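Local coordinates for aldehyde dehydrogenase (Bartonella henselae, PDB 3I44), which probably catalyses the NAD(P)+-dependent oxidation of aldehydes to carboxylic acids, as members of the aldehyde dehydrogenase family do, at residues 74-79 with 162-167; 100-105 with 119-124; 107-112 with 172-177; 240-245 with 488-493. The protein carries 1 engineered substitution. All blocks are in the same frame, centred on the assembly; numbering follows the deposited sequence.

The four contacts form two neighbouring pairs. Contacts 1 and 4 have centres about 10 Å apart and meet in one sheet: strand 156-168 pairs with both 243-247 and 489-494, and the N of S245 probably donates to G166 O at 2.8 Å. Contacts 2 and 3 share helix 102-113, with centres about 9 Å apart; Q124 NE2 probably donates to N172 O at 3.0 Å, and M105 packs on M175. Between the pairs, contacts 1 and 3 leave about 7 Å between nearest atoms, though strand 156-168 and helix 174-188 follow each other in the chain. The sodium ion belongs to contact 3, while contact 4 also faces the second subunit.

Contact 1: 74-79 with 162-167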
loop_
_atom_site.group_PDB
_atom_site.type_symbol
_atom_site.label_atom_id
_atom_site.label_comp_id
_atom_site.label_asym_id
_atom_site.label_seq_id
_atom_site.Cartn_x
_atom_site.Cartn_y
_atom_site.Cartn_z
ATOM N N LYS A 74 -15.533 -17.442 9.741
ATOM C CA LYS A 74 -16.630 -18.368 9.454
ATOM C C LYS A 74 -17.728 -17.732 8.581
ATOM O O LYS A 74 -18.165 -18.332 7.595
ATOM C CB LYS A 74 -17.218 -18.909 10.758
ATOM N N ALA A 75 -18.144 -16.510 8.919
ATOM C CA ALA A 75 -19.145 -15.762 8.136
ATOM C C ALA A 75 -18.691 -15.446 6.694
ATOM O O ALA A 75 -19.485 -15.389 5.766
ATOM C CB ALA A 75 -19.488 -14.463 8.859
ATOM N N PHE A 76 -17.398 -15.245 6.517
ATOM C CA PHE A 76 -16.852 -14.818 5.250
ATOM C C PHE A 76 -17.124 -15.864 4.163
ATOM O O PHE A 76 -17.459 -15.525 3.025
ATOM C CB PHE A 76 -15.357 -14.563 5.406
ATOM C CG PHE A 76 -14.655 -14.248 4.122
ATOM C CD1 PHE A 76 -14.824 -12.993 3.500
ATOM C CD2 PHE A 76 -13.821 -15.176 3.542
ATOM C CE1 PHE A 76 -14.199 -12.702 2.311
ATOM C CE2 PHE A 76 -13.153 -14.882 2.337
ATOM C CZ PHE A 76 -13.351 -13.635 1.713
ATOM N N GLN A 77 -17.019 -17.130 4.540
ATOM C CA GLN A 77 -17.247 -18.226 3.617
ATOM C C GLN A 77 -18.601 -18.117 2.896
ATOM O O GLN A 77 -18.700 -18.443 1.715
ATOM C CB GLN A 77 -17.094 -19.569 4.366
ATOM C CG GLN A 77 -15.630 -19.824 4.857
ATOM C CD GLN A 77 -14.596 -19.716 3.717
ATOM O OE1 GLN A 77 -14.761 -20.352 2.665
ATOM N NE2 GLN A 77 -13.546 -18.904 3.910
ATOM N N THR A 78 -19.634 -17.636 3.577
ATOM C CA THR A 78 -20.946 -17.456 2.924
ATOM C C THR A 78 -21.241 -16.003 2.521
ATOM O O THR A 78 -21.918 -15.789 1.523
ATOM C CB THR A 78 -22.091 -17.948 3.812
ATOM O OG1 THR A 78 -21.934 -17.384 5.117
ATOM C CG2 THR A 78 -22.087 -19.465 3.902
ATOM N N TRP A 79 -20.733 -15.018 3.277
ATOM C CA TRP A 79 -20.934 -13.586 2.956
ATOM C C TRP A 79 -20.286 -13.177 1.617
ATOM O O TRP A 79 -20.838 -12.358 0.871
ATOM C CB TRP A 79 -20.432 -12.684 4.115
ATOM C CG TRP A 79 -20.546 -11.209 3.866
ATOM C CD1 TRP A 79 -19.522 -10.354 3.619
ATOM C CD2 TRP A 79 -21.745 -10.433 3.780
ATOM N NE1 TRP A 79 -19.990 -9.091 3.411
ATOM C CE2 TRP A 79 -21.361 -9.107 3.496
ATOM C CE3 TRP A 79 -23.114 -10.726 3.923
ATOM C CZ2 TRP A 79 -22.298 -8.055 3.361
ATOM C CZ3 TRP A 79 -24.045 -9.678 3.794
ATOM C CH2 TRP A 79 -23.628 -8.366 3.520
ATOM N N ILE A 162 -10.920 -8.743 -0.231
ATOM C CA ILE A 162 -9.565 -8.971 0.304
ATOM C C ILE A 162 -9.587 -10.052 1.405
ATOM O O ILE A 162 -8.624 -10.822 1.544
ATOM C CB ILE A 162 -8.866 -7.649 0.750
ATOM C CG1 ILE A 162 -7.344 -7.855 0.809
ATOM C CG2 ILE A 162 -9.423 -7.139 2.088
ATOM C CD1 ILE A 162 -6.455 -6.532 0.854
ATOM N N GLY A 163 -10.695 -10.142 2.134
ATOM C CA GLY A 163 -10.845 -11.145 3.196
ATOM C C GLY A 163 -11.437 -10.590 4.477
ATOM O O GLY A 163 -12.317 -9.735 4.450
ATOM N N VAL A 164 -10.949 -11.100 5.616
ATOM C CA VAL A 164 -11.390 -10.678 6.914
ATOM C C VAL A 164 -10.500 -9.515 7.290
ATOM O O VAL A 164 -9.305 -9.615 7.182
ATOM C CB VAL A 164 -11.306 -11.808 7.976
ATOM C CG1 VAL A 164 -11.975 -11.361 9.257
ATOM C CG2 VAL A 164 -11.965 -13.114 7.494
ATOM N N VAL A 165 -11.087 -8.398 7.714
ATOM C CA VAL A 165 -10.347 -7.171 7.926
ATOM C C VAL A 165 -10.509 -6.619 9.317
ATOM O O VAL A 165 -11.534 -6.819 9.995
ATOM C CB VAL A 165 -10.722 -6.118 6.859
ATOM C CG1 VAL A 165 -10.529 -6.753 5.466
ATOM C CG2 VAL A 165 -12.186 -5.649 7.025
ATOM N N GLY A 166 -9.470 -5.891 9.727
ATOM C CA GLY A 166 -9.457 -5.149 10.995
ATOM C C GLY A 166 -9.652 -3.665 10.793
ATOM O O GLY A 166 -8.981 -3.042 9.965
ATOM N N LEU A 167 -10.578 -3.098 11.557
ATOM C CA LEU A 167 -10.966 -1.695 11.449
ATOM C C LEU A 167 -10.757 -1.018 12.780
ATOM O O LEU A 167 -11.267 -1.482 13.786
ATOM C CB LEU A 167 -12.431 -1.566 11.017
ATOM C CG LEU A 167 -12.895 -2.362 9.778
ATOM C CD1 LEU A 167 -14.341 -2.049 9.413
ATOM C CD2 LEU A 167 -11.950 -2.059 8.564
#
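In the helical turn that carries F76 toward G163 and V164, the carbonyl oxygen of A75 is gripped twice: W79 N donates to A75 O at 2.8 Å and T78 N donates to the same A75 O at 3.1 Å. This pair of bonds fixes the last turn of helix 62-79, from which the phenyl ring reaches across to strand 156-168. F76 holds CG opposite its backbone N (chi1 174°), and the ring therefore stands out from the helix with one face over the G163 backbone. CE1 of F76 lies 3.8 Å from G163 CA, and F76 CZ is equally close to that carbon, at 3.8 Å. G163 adopts phi 135° and psi -144°, a backbone conformation that glycine readily takes, and its CA lies close under the ring. Nearer the root of the phenylalanine, V164 CG2 stands 4.2 Å from F76 CB, while the same methyl approaches the ring obliquely. All of this contact is van der Waals in kind. T191 of strand 191-195 touches both F76 and V164, and V164 is also tied through its backbone to the engineered E242. A helix laid by one aromatic residue against G163 and V164, where strand 156-168 runs between parallel neighbours, is consistent with the Rossmann-like nucleotide-binding domain of aldehyde dehydrogenases.

Contact 2: 100-105 with 119-124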
loop_
_atom_site.group_PDB
_atom_site.type_symbol
_atom_site.label_atom_id
_atom_site.label_comp_id
_atom_site.label_asym_id
_atom_site.label_seq_id
_atom_site.Cartn_x
_atom_site.Cartn_y
_atom_site.Cartn_z
ATOM N N LYS A 100 -33.235 6.849 11.167
ATOM C CA LYS A 100 -34.217 6.715 12.251
ATOM C C LYS A 100 -33.562 6.977 13.609
ATOM O O LYS A 100 -34.167 7.578 14.482
ATOM C CB LYS A 100 -34.903 5.345 12.245
ATOM C CG LYS A 100 -35.927 5.156 13.407
ATOM C CD LYS A 100 -36.762 3.885 13.251
ATOM C CE LYS A 100 -35.893 2.646 13.433
ATOM N NZ LYS A 100 -36.673 1.369 13.520
ATOM N N ARG A 101 -32.297 6.607 13.767
ATOM C CA ARG A 101 -31.648 6.760 15.069
ATOM C C ARG A 101 -30.718 7.962 15.160
ATOM O O ARG A 101 -29.921 8.073 16.106
ATOM C CB ARG A 101 -30.937 5.454 15.403
ATOM C CG ARG A 101 -31.919 4.310 15.537
ATOM C CD ARG A 101 -32.206 4.003 16.984
ATOM N NE ARG A 101 -31.677 2.707 17.339
ATOM C CZ ARG A 101 -31.297 2.327 18.558
ATOM N NH1 ARG A 101 -30.824 1.105 18.706
ATOM N NH2 ARG A 101 -31.352 3.139 19.611
ATOM N N SER A 102 -30.859 8.896 14.220
ATOM C CA SER A 102 -29.906 9.972 14.097
ATOM C C SER A 102 -29.829 10.870 15.332
ATOM O O SER A 102 -28.740 11.316 15.697
ATOM C CB SER A 102 -30.138 10.819 12.821
ATOM O OG SER A 102 -31.499 11.171 12.647
ATOM N N SER A 103 -30.950 11.149 15.984
ATOM C CA SER A 103 -30.829 12.040 17.131
ATOM C C SER A 103 -30.315 11.294 18.386
ATOM O O SER A 103 -29.654 11.901 19.199
ATOM C CB SER A 103 -32.105 12.849 17.364
ATOM O OG SER A 103 -33.176 11.969 17.532
ATOM N N ASP A 104 -30.545 9.987 18.503
ATOM C CA ASP A 104 -29.849 9.155 19.503
ATOM C C ASP A 104 -28.349 9.198 19.261
ATOM O O ASP A 104 -27.543 9.297 20.190
ATOM C CB ASP A 104 -30.304 7.673 19.422
ATOM C CG ASP A 104 -31.682 7.436 20.025
ATOM O OD1 ASP A 104 -32.136 8.281 20.818
ATOM O OD2 ASP A 104 -32.307 6.398 19.696
ATOM N N MET A 105 -27.963 9.154 17.988
ATOM C CA MET A 105 -26.545 9.188 17.621
ATOM C C MET A 105 -25.884 10.526 17.939
ATOM O O MET A 105 -24.770 10.568 18.520
ATOM C CB MET A 105 -26.378 8.824 16.133
ATOM C CG MET A 105 -24.921 8.721 15.670
ATOM S SD MET A 105 -24.045 7.357 16.434
ATOM C CE MET A 105 -24.737 5.929 15.576
ATOM N N MET A 119 -24.133 20.726 16.070
ATOM C CA MET A 119 -23.140 20.201 15.135
ATOM C C MET A 119 -22.948 18.695 15.316
ATOM O O MET A 119 -22.561 18.028 14.371
ATOM C CB MET A 119 -21.827 20.985 15.137
ATOM C CG MET A 119 -20.833 20.706 16.312
ATOM S SD MET A 119 -19.796 19.231 16.178
ATOM C CE MET A 119 -18.703 19.753 14.834
ATOM N N ALA A 120 -23.294 18.153 16.489
ATOM C CA ALA A 120 -23.313 16.709 16.695
ATOM C C ALA A 120 -24.333 16.073 15.732
ATOM O O ALA A 120 -24.122 14.967 15.227
ATOM C CB ALA A 120 -23.670 16.349 18.190
ATOM N N LEU A 121 -25.468 16.733 15.515
ATOM C CA LEU A 121 -26.462 16.235 14.545
ATOM C C LEU A 121 -26.073 16.612 13.114
ATOM O O LEU A 121 -25.981 15.731 12.265
ATOM C CB LEU A 121 -27.874 16.745 14.851
ATOM C CG LEU A 121 -29.009 16.256 13.939
ATOM C CD1 LEU A 121 -29.194 14.720 14.069
ATOM C CD2 LEU A 121 -30.343 16.954 14.243
ATOM N N ASN A 122 -25.828 17.897 12.836
ATOM C CA ASN A 122 -25.714 18.351 11.444
ATOM C C ASN A 122 -24.347 18.104 10.773
ATOM O O ASN A 122 -24.215 18.300 9.577
ATOM C CB ASN A 122 -26.142 19.818 11.280
ATOM C CG ASN A 122 -25.188 20.807 11.925
ATOM O OD1 ASN A 122 -23.940 20.657 11.873
ATOM N ND2 ASN A 122 -25.766 21.886 12.501
ATOM N N ALA A 123 -23.343 17.683 11.538
ATOM C CA ALA A 123 -22.034 17.396 10.983
ATOM C C ALA A 123 -21.554 16.031 11.455
ATOM O O ALA A 123 -21.355 15.157 10.639
ATOM C CB ALA A 123 -21.056 18.491 11.329
ATOM N N GLN A 124 -21.422 15.810 12.767
ATOM C CA GLN A 124 -20.919 14.498 13.250
ATOM C C GLN A 124 -21.808 13.346 12.736
ATOM O O GLN A 124 -21.302 12.338 12.230
ATOM C CB GLN A 124 -20.789 14.473 14.774
ATOM C CG GLN A 124 -19.685 15.393 15.340
ATOM C CD GLN A 124 -18.323 14.720 15.349
ATOM O OE1 GLN A 124 -18.184 13.553 14.951
ATOM N NE2 GLN A 124 -17.295 15.457 15.791
#
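L121 points one methyl, CD1, at the start of helix 102-113, where this branched apolar tip meets mainly the backbone of S102 and S103, with the S102 CB beside it. The closest approach is L121 CD1 to S102 O, 3.8 Å. The methyl arrives from the flank of this carbonyl, with an angle of about 95° at the oxygen between the C=O bond and CD1. Beyond it, L121 CD1 is 4.2 Å from S102 CB and 4.4 Å from S103 CA, which sets the methyl against the outer surface of the first helical turn. L121 reaches this far because its CG is opposite the backbone N (chi1 -178°). The hydroxyl of S102 has its polar partner elsewhere, in the carbonyl of E99.

These residues belong to consecutive helices, 102-113 and 117-141, joined by a short loop and meeting at the protein surface; A106, one turn further along the first, also touches L121. R101 is the N-cap residue of helix 102-113 and marks the break from helix 84-100. M105 N donates to R101 O at 2.9 Å, closing the first turn. At the side chain, D104 lies at the edge of the R101 guanidinium and in its plane: NH2 of R101 makes a weak but nearly straight salt-bridge bond to D104 OD2, 3.4 Å long (168°), and NH1 turns to E209.

On the other helix the backbone widens into a pi-type turn, where M119 O accepts from A123 N at 3.0 Å and from Q124 N at the same separation.

Contact 3: 107-112 with 172-177; sequences KTISME and NWPMNQ. With NA (sodium ion), chain B.
Helix 102-113, whose E112 helps to bind a sodium ion, packs here on the first turn of helix 174-188. I109 and P174 meet through I109 CG1 and P174 CG, 4.2 Å apart, and further out I109 CD1 reaches M175 CG at 4.1 Å. Both pairs of side chains run aslant to each other. P174 CG also touches the E112 carboxylate, with OE2 of E112 4.1 Å away. The carboxylate gets there because CG of E112 stands between the backbone N and carbonyl carbon (chi1 75°) and the chain then extends; S203 hydrogen-bonds to its OE2.

Within 172-177, the amide of Q177 bridges back to the helix start. Q177 NE2 donates to N172 OD1 at 2.8 Å with a straight geometry (164°), and W173 N donates to Q177 OE1 at 3.2 Å from above the carbonyl plane. W173 NE1 bonds to S302 OG.

At its backbone, E112 uses the main-chain O to bind sodium at 2.4 Å, alongside the carbonyl oxygens of I46 and I199 and two waters. Ligation by backbone carbonyls like this is typical of the monovalent cation site found in many aldehyde dehydrogenases.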
loop_
_atom_site.group_PDB
_atom_site.type_symbol
_atom_site.label_atom_id
_atom_site.label_comp_id
_atom_site.label_asym_id
_atom_site.label_seq_id
_atom_site.Cartn_x
_atom_site.Cartn_y
_atom_site.Cartn_z
ATOM N N LYS A 107 -26.870 12.745 20.231
ATOM C CA LYS A 107 -26.770 12.872 21.700
ATOM C C LYS A 107 -25.608 12.026 22.254
ATOM O O LYS A 107 -24.865 12.485 23.121
ATOM C CB LYS A 107 -28.110 12.495 22.379
ATOM N N THR A 108 -25.438 10.813 21.717
ATOM C CA THR A 108 -24.379 9.900 22.150
ATOM C C THR A 108 -23.002 10.510 21.842
ATOM O O THR A 108 -22.117 10.582 22.710
ATOM C CB THR A 108 -24.519 8.573 21.490
ATOM O OG1 THR A 108 -25.804 8.020 21.785
ATOM C CG2 THR A 108 -23.425 7.593 21.932
ATOM N N ILE A 109 -22.837 11.001 20.617
ATOM C CA ILE A 109 -21.575 11.621 20.228
ATOM C C ILE A 109 -21.269 12.852 21.068
ATOM O O ILE A 109 -20.158 12.987 21.594
ATOM C CB ILE A 109 -21.541 11.974 18.733
ATOM C CG1 ILE A 109 -21.547 10.668 17.899
ATOM C CG2 ILE A 109 -20.320 12.884 18.449
ATOM C CD1 ILE A 109 -21.683 10.859 16.341
ATOM N N SER A 110 -22.263 13.740 21.199
ATOM C CA SER A 110 -22.128 14.944 22.028
ATOM C C SER A 110 -21.659 14.578 23.447
ATOM O O SER A 110 -20.672 15.129 23.960
ATOM C CB SER A 110 -23.471 15.679 22.102
ATOM O OG SER A 110 -23.338 16.928 22.726
ATOM N N MET A 111 -22.355 13.627 24.051
ATOM C CA MET A 111 -22.032 13.194 25.417
ATOM C C MET A 111 -20.632 12.624 25.600
ATOM O O MET A 111 -19.945 13.003 26.537
ATOM C CB MET A 111 -23.048 12.148 25.903
ATOM C CG MET A 111 -22.712 11.554 27.260
ATOM S SD MET A 111 -24.085 10.545 27.906
ATOM C CE MET A 111 -23.831 8.994 27.102
ATOM N N GLU A 112 -20.226 11.708 24.719
ATOM C CA GLU A 112 -18.959 10.952 24.859
ATOM C C GLU A 112 -17.709 11.720 24.427
ATOM O O GLU A 112 -16.629 11.468 24.964
ATOM C CB GLU A 112 -19.050 9.606 24.103
ATOM C CG GLU A 112 -18.953 9.742 22.570
ATOM C CD GLU A 112 -19.086 8.414 21.782
ATOM O OE1 GLU A 112 -19.290 7.378 22.399
ATOM O OE2 GLU A 112 -18.919 8.419 20.533
ATOM N N ASN A 172 -12.618 11.555 17.367
ATOM C CA ASN A 172 -12.850 12.935 16.984
ATOM C C ASN A 172 -13.982 13.162 15.983
ATOM O O ASN A 172 -14.641 14.185 16.059
ATOM C CB ASN A 172 -11.559 13.627 16.523
ATOM C CG ASN A 172 -10.955 13.019 15.269
ATOM O OD1 ASN A 172 -10.938 11.803 15.108
ATOM N ND2 ASN A 172 -10.414 13.861 14.398
ATOM N N TRP A 173 -14.162 12.254 15.035
ATOM C CA TRP A 173 -15.255 12.315 14.092
ATOM C C TRP A 173 -15.766 10.866 13.949
ATOM O O TRP A 173 -15.655 10.239 12.868
ATOM C CB TRP A 173 -14.764 12.877 12.753
ATOM C CG TRP A 173 -14.636 14.366 12.699
ATOM C CD1 TRP A 173 -13.492 15.098 12.798
ATOM C CD2 TRP A 173 -15.681 15.289 12.462
ATOM N NE1 TRP A 173 -13.770 16.441 12.660
ATOM C CE2 TRP A 173 -15.117 16.579 12.466
ATOM C CE3 TRP A 173 -17.057 15.155 12.248
ATOM C CZ2 TRP A 173 -15.876 17.721 12.257
ATOM C CZ3 TRP A 173 -17.814 16.300 12.051
ATOM C CH2 TRP A 173 -17.225 17.561 12.060
ATOM N N PRO A 174 -16.295 10.314 15.051
ATOM C CA PRO A 174 -16.474 8.850 15.124
ATOM C C PRO A 174 -17.323 8.205 13.999
ATOM O O PRO A 174 -16.900 7.211 13.445
ATOM C CB PRO A 174 -17.109 8.635 16.507
ATOM C CG PRO A 174 -17.501 10.013 17.018
ATOM C CD PRO A 174 -16.614 10.997 16.315
ATOM N N MET A 175 -18.495 8.743 13.675
ATOM C CA MET A 175 -19.357 8.144 12.663
ATOM C C MET A 175 -18.842 8.433 11.268
ATOM O O MET A 175 -19.026 7.601 10.380
ATOM C CB MET A 175 -20.812 8.620 12.759
ATOM C CG MET A 175 -21.717 7.779 13.608
ATOM S SD MET A 175 -21.591 6.013 13.353
ATOM C CE MET A 175 -20.501 5.597 14.711
ATOM N N ASN A 176 -18.197 9.587 11.074
ATOM C CA ASN A 176 -17.496 9.837 9.836
ATOM C C ASN A 176 -16.523 8.655 9.561
ATOM O O ASN A 176 -16.606 7.983 8.528
ATOM C CB ASN A 176 -16.722 11.165 9.950
ATOM C CG ASN A 176 -16.059 11.579 8.662
ATOM O OD1 ASN A 176 -14.833 11.409 8.466
ATOM N ND2 ASN A 176 -16.840 12.199 7.791
ATOM N N GLN A 177 -15.672 8.370 10.552
ATOM C CA GLN A 177 -14.597 7.407 10.422
ATOM C C GLN A 177 -15.098 5.953 10.392
ATOM O O GLN A 177 -14.583 5.155 9.618
ATOM C CB GLN A 177 -13.533 7.700 11.513
ATOM C CG GLN A 177 -12.921 9.115 11.345
ATOM C CD GLN A 177 -12.483 9.801 12.665
ATOM O OE1 GLN A 177 -13.018 9.514 13.756
ATOM N NE2 GLN A 177 -11.484 10.705 12.565
HETATM NA NA NA B . -15.127 10.271 26.402
HETATM O O HOH W 1 -13.521 11.421 26.864
HETATM O O HOH W 2 -13.614 8.806 28.017
#

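Contact 4: 240-245 with 488-493; sequences DLEMIS and FLDTKA. Engineered in segment 240-245: E242 (natural residue Gly).
Met-aromatic packing dominates between M243 and F488. The M243 chain is extended, with CG opposite its backbone N (chi1 166°), and so lays its methyl over one face of the F488 ring. M243 CE sits 3.9 Å from the F488 ring centroid. It lies 20° off the ring normal, a CH-pi contact. Its closest ring atom is CE1 of F488, 3.6 Å from M243 CE. The sulfur follows obliquely, M243 SD standing 4.4 Å from the F488 ring centroid. Apolar contact continues at S245, whose CB is 4.1 Å from F488 CZ, while its OG hydrogen-bonds to K181.

Charge enters through E242, an engineered residue (glycine in the natural sequence), and D490. Their carboxylates lie near each other, OE2 of E242 4.1 Å from D490 OD2, with planes 33° apart. This pair of like charges is probably eased by R451 and R476 of the second subunit, each of which forms salt bridges with both acids.

Strand 156-168 pairs in parallel with 243-247 and antiparallel with 489-494. A493 also joins a parallel ladder with a strand of the second subunit, and a sheet that continues across the interface in this way is typical of the aldehyde dehydrogenase dimer.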
loop_
_atom_site.group_PDB
_atom_site.type_symbol
_atom_site.label_atom_id
_atom_site.label_comp_id
_atom_site.label_asym_id
_atom_site.label_seq_id
_atom_site.Cartn_x
_atom_site.Cartn_y
_atom_site.Cartn_z
ATOM N N ASP A 240 -4.996 -14.174 10.783
ATOM C CA ASP A 240 -6.257 -14.387 10.054
ATOM C C ASP A 240 -6.912 -13.096 9.517
ATOM O O ASP A 240 -8.015 -13.154 8.974
ATOM C CB ASP A 240 -7.280 -15.103 10.920
ATOM C CG ASP A 240 -6.900 -16.548 11.221
ATOM O OD1 ASP A 240 -6.165 -17.170 10.453
ATOM O OD2 ASP A 240 -7.338 -17.054 12.255
ATOM N N LEU A 241 -6.259 -11.945 9.690
ATOM C CA LEU A 241 -6.739 -10.719 9.038
ATOM C C LEU A 241 -5.867 -10.415 7.843
ATOM O O LEU A 241 -4.640 -10.525 7.904
ATOM C CB LEU A 241 -6.771 -9.531 9.996
ATOM C CG LEU A 241 -7.647 -9.674 11.246
ATOM C CD1 LEU A 241 -7.545 -8.342 12.102
ATOM C CD2 LEU A 241 -9.078 -10.042 10.893
ATOM N N GLU A 242 -6.482 -10.025 6.742
ATOM C CA GLU A 242 -5.685 -9.759 5.560
ATOM C C GLU A 242 -5.433 -8.250 5.331
ATOM O O GLU A 242 -4.598 -7.848 4.513
ATOM C CB GLU A 242 -6.267 -10.525 4.377
ATOM C CG GLU A 242 -5.255 -11.696 3.906
ATOM C CD GLU A 242 -4.444 -11.162 2.768
ATOM O OE1 GLU A 242 -3.298 -10.635 2.947
ATOM O OE2 GLU A 242 -5.077 -11.160 1.665
ATOM N N MET A 243 -6.092 -7.423 6.125
ATOM C CA MET A 243 -5.969 -5.979 5.993
ATOM C C MET A 243 -6.314 -5.285 7.270
ATOM O O MET A 243 -7.186 -5.738 8.004
ATOM C CB MET A 243 -6.922 -5.483 4.903
ATOM C CG MET A 243 -7.143 -3.984 4.900
ATOM S SD MET A 243 -8.114 -3.599 3.511
ATOM C CE MET A 243 -8.282 -1.778 3.675
ATOM N N ILE A 244 -5.638 -4.165 7.523
ATOM C CA ILE A 244 -5.980 -3.274 8.614
ATOM C C ILE A 244 -6.237 -1.881 8.052
ATOM O O ILE A 244 -5.359 -1.335 7.364
ATOM C CB ILE A 244 -4.852 -3.115 9.632
ATOM C CG1 ILE A 244 -4.659 -4.420 10.367
ATOM C CG2 ILE A 244 -5.231 -2.039 10.688
ATOM C CD1 ILE A 244 -5.802 -4.784 11.256
ATOM N N SER A 245 -7.425 -1.341 8.360
ATOM C CA SER A 245 -7.761 0.047 8.080
ATOM C C SER A 245 -7.727 0.832 9.379
ATOM O O SER A 245 -8.520 0.585 10.267
ATOM C CB SER A 245 -9.126 0.181 7.407
ATOM O OG SER A 245 -9.314 1.531 7.039
ATOM N N PHE A 488 -10.790 -2.352 -0.179
ATOM C CA PHE A 488 -11.195 -3.665 0.388
ATOM C C PHE A 488 -11.249 -4.820 -0.642
ATOM O O PHE A 488 -11.795 -5.917 -0.366
ATOM C CB PHE A 488 -12.503 -3.519 1.173
ATOM C CG PHE A 488 -12.332 -2.712 2.445
ATOM C CD1 PHE A 488 -11.862 -3.315 3.605
ATOM C CD2 PHE A 488 -12.623 -1.347 2.469
ATOM C CE1 PHE A 488 -11.669 -2.555 4.770
ATOM C CE2 PHE A 488 -12.445 -0.587 3.627
ATOM C CZ PHE A 488 -11.967 -1.186 4.770
ATOM N N LEU A 489 -10.666 -4.568 -1.814
ATOM C CA LEU A 489 -10.643 -5.558 -2.914
ATOM C C LEU A 489 -9.218 -5.854 -3.347
ATOM O O LEU A 489 -8.400 -4.951 -3.366
ATOM C CB LEU A 489 -11.393 -4.982 -4.139
ATOM C CG LEU A 489 -12.884 -4.767 -3.845
ATOM C CD1 LEU A 489 -13.605 -3.921 -4.916
ATOM C CD2 LEU A 489 -13.542 -6.128 -3.657
ATOM N N ASP A 490 -8.953 -7.114 -3.718
ATOM C CA ASP A 490 -7.785 -7.497 -4.466
ATOM C C ASP A 490 -8.172 -7.541 -5.934
ATOM O O ASP A 490 -9.330 -7.866 -6.293
ATOM C CB ASP A 490 -7.255 -8.893 -4.059
ATOM C CG ASP A 490 -6.315 -8.855 -2.841
ATOM O OD1 ASP A 490 -5.506 -7.925 -2.751
ATOM O OD2 ASP A 490 -6.373 -9.788 -1.990
ATOM N N THR A 491 -7.207 -7.233 -6.768
ATOM C CA THR A 491 -7.357 -7.399 -8.189
ATOM C C THR A 491 -6.760 -8.731 -8.660
ATOM O O THR A 491 -5.695 -9.170 -8.195
ATOM C CB THR A 491 -6.700 -6.277 -8.969
ATOM O OG1 THR A 491 -5.406 -6.032 -8.445
ATOM C CG2 THR A 491 -7.538 -4.950 -8.875
ATOM N N LYS A 492 -7.428 -9.294 -9.663
ATOM C CA LYS A 492 -7.031 -10.531 -10.292
ATOM C C LYS A 492 -7.129 -10.379 -11.819
ATOM O O LYS A 492 -8.194 -10.046 -12.352
ATOM C CB LYS A 492 -7.938 -11.664 -9.824
ATOM C CG LYS A 492 -7.535 -13.036 -10.334
ATOM C CD LYS A 492 -8.651 -14.035 -10.219
ATOM C CE LYS A 492 -8.804 -14.518 -8.843
ATOM N NZ LYS A 492 -10.084 -15.188 -8.615
ATOM N N ALA A 493 -6.021 -10.631 -12.504
ATOM C CA ALA A 493 -5.930 -10.498 -13.960
ATOM C C ALA A 493 -5.991 -11.901 -14.579
ATOM O O ALA A 493 -5.098 -12.735 -14.325
ATOM C CB ALA A 493 -4.648 -9.803 -14.339
#